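Local coordinates for protein glucanase (Clostridium thermocellum, PDB 5GXX) that is a family 9 endoglucanase that probably hydrolyses internal beta-1,4 linkages of cellulose as part of the cellulosome, at residues D199-A204 against E222-K227. The protein carries 1 engineered substitution. Sequence-based numbering, arbitrary orientation.
Sequences DELLWA and ESYTPK. Engineered in segment 222-227: Thr225 (natural residue Ile). With CA (calcium ion), chain C.
Leu201 presses its CB onto one face of the Tyr224 ring, a CH-pi contact with CB 3.8 Å from the ring centroid and 15° off the normal. The two side chains cross at about a right angle, and Leu201 CD1 reaches Tyr224 CE1 (3.8 Å). On the other side of CZ, Tyr224 CE2 lies 3.5 Å from Leu201 O, so the ring rests on the helix backbone as well as on the leucine. With CG of Tyr224 anti to its carbonyl carbon (chi1 -60°), the ring is carried across to helix 198-212. Beside it, Leu202 CB meets Tyr224 CB at 4.4 Å.

The hydroxyl Tyr224 OH is hydrogen-bonded to Asp176 OD1 of helix 162-178, whose Phe172 also touches the tyrosine. Just before the leucines in the sequence, Asp199 and Glu200 both chelate the same calcium ion, each through both carboxylate oxygens, the shorter bonds, from Asp199 OD2 and Glu200 OE2, being 2.3 Å; Ser195, Gly196 and Asp246 complete the protein ligands. The tyrosine ring is thus held by dispersion and CH-pi packing on its face while its one polar side-chain atom is tied to a third helix, and the two segments are joined by shape rather than by polar bonds.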
loop_
_atom_site.group_PDB
_atom_site.type_symbol
_atom_site.label_atom_id
_atom_site.label_comp_id
_atom_site.label_asym_id
_atom_site.label_seq_id
_atom_site.Cartn_x
_atom_site.Cartn_y
_atom_site.Cartn_z
ATOM N N ASP A 199 -41.579 21.470 -26.791
ATOM C CA ASP A 199 -40.716 22.297 -27.626
ATOM C C ASP A 199 -39.927 21.505 -28.677
ATOM O O ASP A 199 -39.782 21.975 -29.802
ATOM C CB ASP A 199 -39.750 23.122 -26.756
ATOM C CG ASP A 199 -38.987 22.263 -25.753
ATOM O OD1 ASP A 199 -39.582 21.877 -24.722
ATOM O OD2 ASP A 199 -37.792 21.976 -25.986
ATOM N N GLU A 200 -39.437 20.314 -28.339
ATOM C CA GLU A 200 -38.765 19.480 -29.337
ATOM C C GLU A 200 -39.727 19.046 -30.443
ATOM O O GLU A 200 -39.353 18.978 -31.615
ATOM C CB GLU A 200 -38.127 18.227 -28.724
ATOM C CG GLU A 200 -36.878 18.447 -27.874
ATOM C CD GLU A 200 -37.170 18.992 -26.498
ATOM O OE1 GLU A 200 -38.366 19.049 -26.122
ATOM O OE2 GLU A 200 -36.207 19.358 -25.780
ATOM N N LEU A 201 -40.962 18.722 -30.074
ATOM C CA LEU A 201 -41.920 18.346 -31.121
ATOM C C LEU A 201 -42.213 19.513 -32.053
ATOM O O LEU A 201 -42.323 19.315 -33.261
ATOM C CB LEU A 201 -43.222 17.757 -30.555
ATOM C CG LEU A 201 -43.079 16.467 -29.753
ATOM C CD1 LEU A 201 -44.479 16.104 -29.212
ATOM C CD2 LEU A 201 -42.517 15.340 -30.621
ATOM N N LEU A 202 -42.364 20.706 -31.484
ATOM C CA LEU A 202 -42.476 21.932 -32.275
ATOM C C LEU A 202 -41.309 22.137 -33.237
ATOM O O LEU A 202 -41.508 22.396 -34.425
ATOM C CB LEU A 202 -42.547 23.154 -31.347
ATOM C CG LEU A 202 -42.579 24.526 -32.032
ATOM C CD1 LEU A 202 -43.773 24.670 -32.970
ATOM C CD2 LEU A 202 -42.594 25.598 -30.949
ATOM N N TRP A 203 -40.097 22.066 -32.700
ATOM C CA TRP A 203 -38.857 22.269 -33.446
ATOM C C TRP A 203 -38.736 21.241 -34.561
ATOM O O TRP A 203 -38.486 21.594 -35.710
ATOM C CB TRP A 203 -37.704 22.167 -32.442
ATOM C CG TRP A 203 -36.264 22.249 -32.858
ATOM C CD1 TRP A 203 -35.336 21.282 -32.652
ATOM C CD2 TRP A 203 -35.552 23.372 -33.412
ATOM N NE1 TRP A 203 -34.088 21.698 -33.063
ATOM C CE2 TRP A 203 -34.193 22.985 -33.527
ATOM C CE3 TRP A 203 -35.921 24.661 -33.807
ATOM C CZ2 TRP A 203 -33.210 23.832 -34.045
ATOM C CZ3 TRP A 203 -34.940 25.491 -34.333
ATOM C CH2 TRP A 203 -33.607 25.079 -34.437
ATOM N N ALA A 204 -38.977 19.974 -34.241
ATOM C CA ALA A 204 -38.843 18.935 -35.248
ATOM C C ALA A 204 -39.909 19.040 -36.343
ATOM O O ALA A 204 -39.577 18.956 -37.531
ATOM C CB ALA A 204 -38.881 17.568 -34.582
ATOM N N GLU A 222 -48.225 24.002 -35.197
ATOM C CA GLU A 222 -49.130 25.000 -34.627
ATOM C C GLU A 222 -49.964 24.456 -33.470
ATOM O O GLU A 222 -50.274 25.195 -32.536
ATOM C CB GLU A 222 -49.959 25.681 -35.719
ATOM C CG GLU A 222 -49.073 26.384 -36.739
ATOM C CD GLU A 222 -49.773 27.447 -37.554
ATOM O OE1 GLU A 222 -50.449 27.084 -38.549
ATOM O OE2 GLU A 222 -49.625 28.646 -37.217
ATOM N N SER A 223 -50.232 23.153 -33.485
ATOM C CA SER A 223 -50.948 22.473 -32.408
ATOM C C SER A 223 -50.155 22.362 -31.103
ATOM O O SER A 223 -50.727 22.156 -30.031
ATOM C CB SER A 223 -51.392 21.081 -32.873
ATOM O OG SER A 223 -50.408 20.086 -32.639
ATOM N N TYR A 224 -48.833 22.479 -31.183
ATOM C CA TYR A 224 -48.000 22.333 -29.992
ATOM C C TYR A 224 -47.853 23.626 -29.202
ATOM O O TYR A 224 -47.519 23.573 -28.017
ATOM C CB TYR A 224 -46.601 21.817 -30.339
ATOM C CG TYR A 224 -46.562 20.468 -31.022
ATOM C CD1 TYR A 224 -47.154 19.347 -30.448
ATOM C CD2 TYR A 224 -45.894 20.312 -32.231
ATOM C CE1 TYR A 224 -47.109 18.109 -31.083
ATOM C CE2 TYR A 224 -45.839 19.076 -32.868
ATOM C CZ TYR A 224 -46.454 17.983 -32.292
ATOM O OH TYR A 224 -46.380 16.757 -32.935
ATOM N N THR A 225 -48.099 24.770 -29.837
ATOM C CA THR A 225 -47.815 26.044 -29.170
ATOM C C THR A 225 -48.561 26.268 -27.852
ATOM O O THR A 225 -47.963 26.753 -26.899
ATOM C CB THR A 225 -47.908 27.282 -30.099
ATOM O OG1 THR A 225 -49.219 27.383 -30.670
ATOM C CG2 THR A 225 -46.885 27.185 -31.217
ATOM N N PRO A 226 -49.844 25.865 -27.753
ATOM C CA PRO A 226 -50.548 26.006 -26.474
ATOM C C PRO A 226 -50.042 25.107 -25.348
ATOM O O PRO A 226 -50.371 25.348 -24.187
ATOM C CB PRO A 226 -51.992 25.629 -26.830
ATOM C CG PRO A 226 -52.082 25.928 -28.282
ATOM C CD PRO A 226 -50.779 25.443 -28.811
ATOM N N LYS A 227 -49.241 24.100 -25.687
ATOM C CA LYS A 227 -48.627 23.182 -24.723
ATOM C C LYS A 227 -47.263 23.656 -24.199
ATOM O O LYS A 227 -46.702 23.097 -23.245
ATOM C CB LYS A 227 -48.480 21.793 -25.354
ATOM C CG LYS A 227 -49.784 21.243 -25.955
ATOM C CD LYS A 227 -50.860 21.024 -24.891
ATOM C CE LYS A 227 -50.486 19.937 -23.886
ATOM N NZ LYS A 227 -51.597 19.688 -22.920
HETATM CA CA CA C . -37.449 20.522 -24.196
HETATM O O HOH W 1 -36.341 19.301 -22.642
#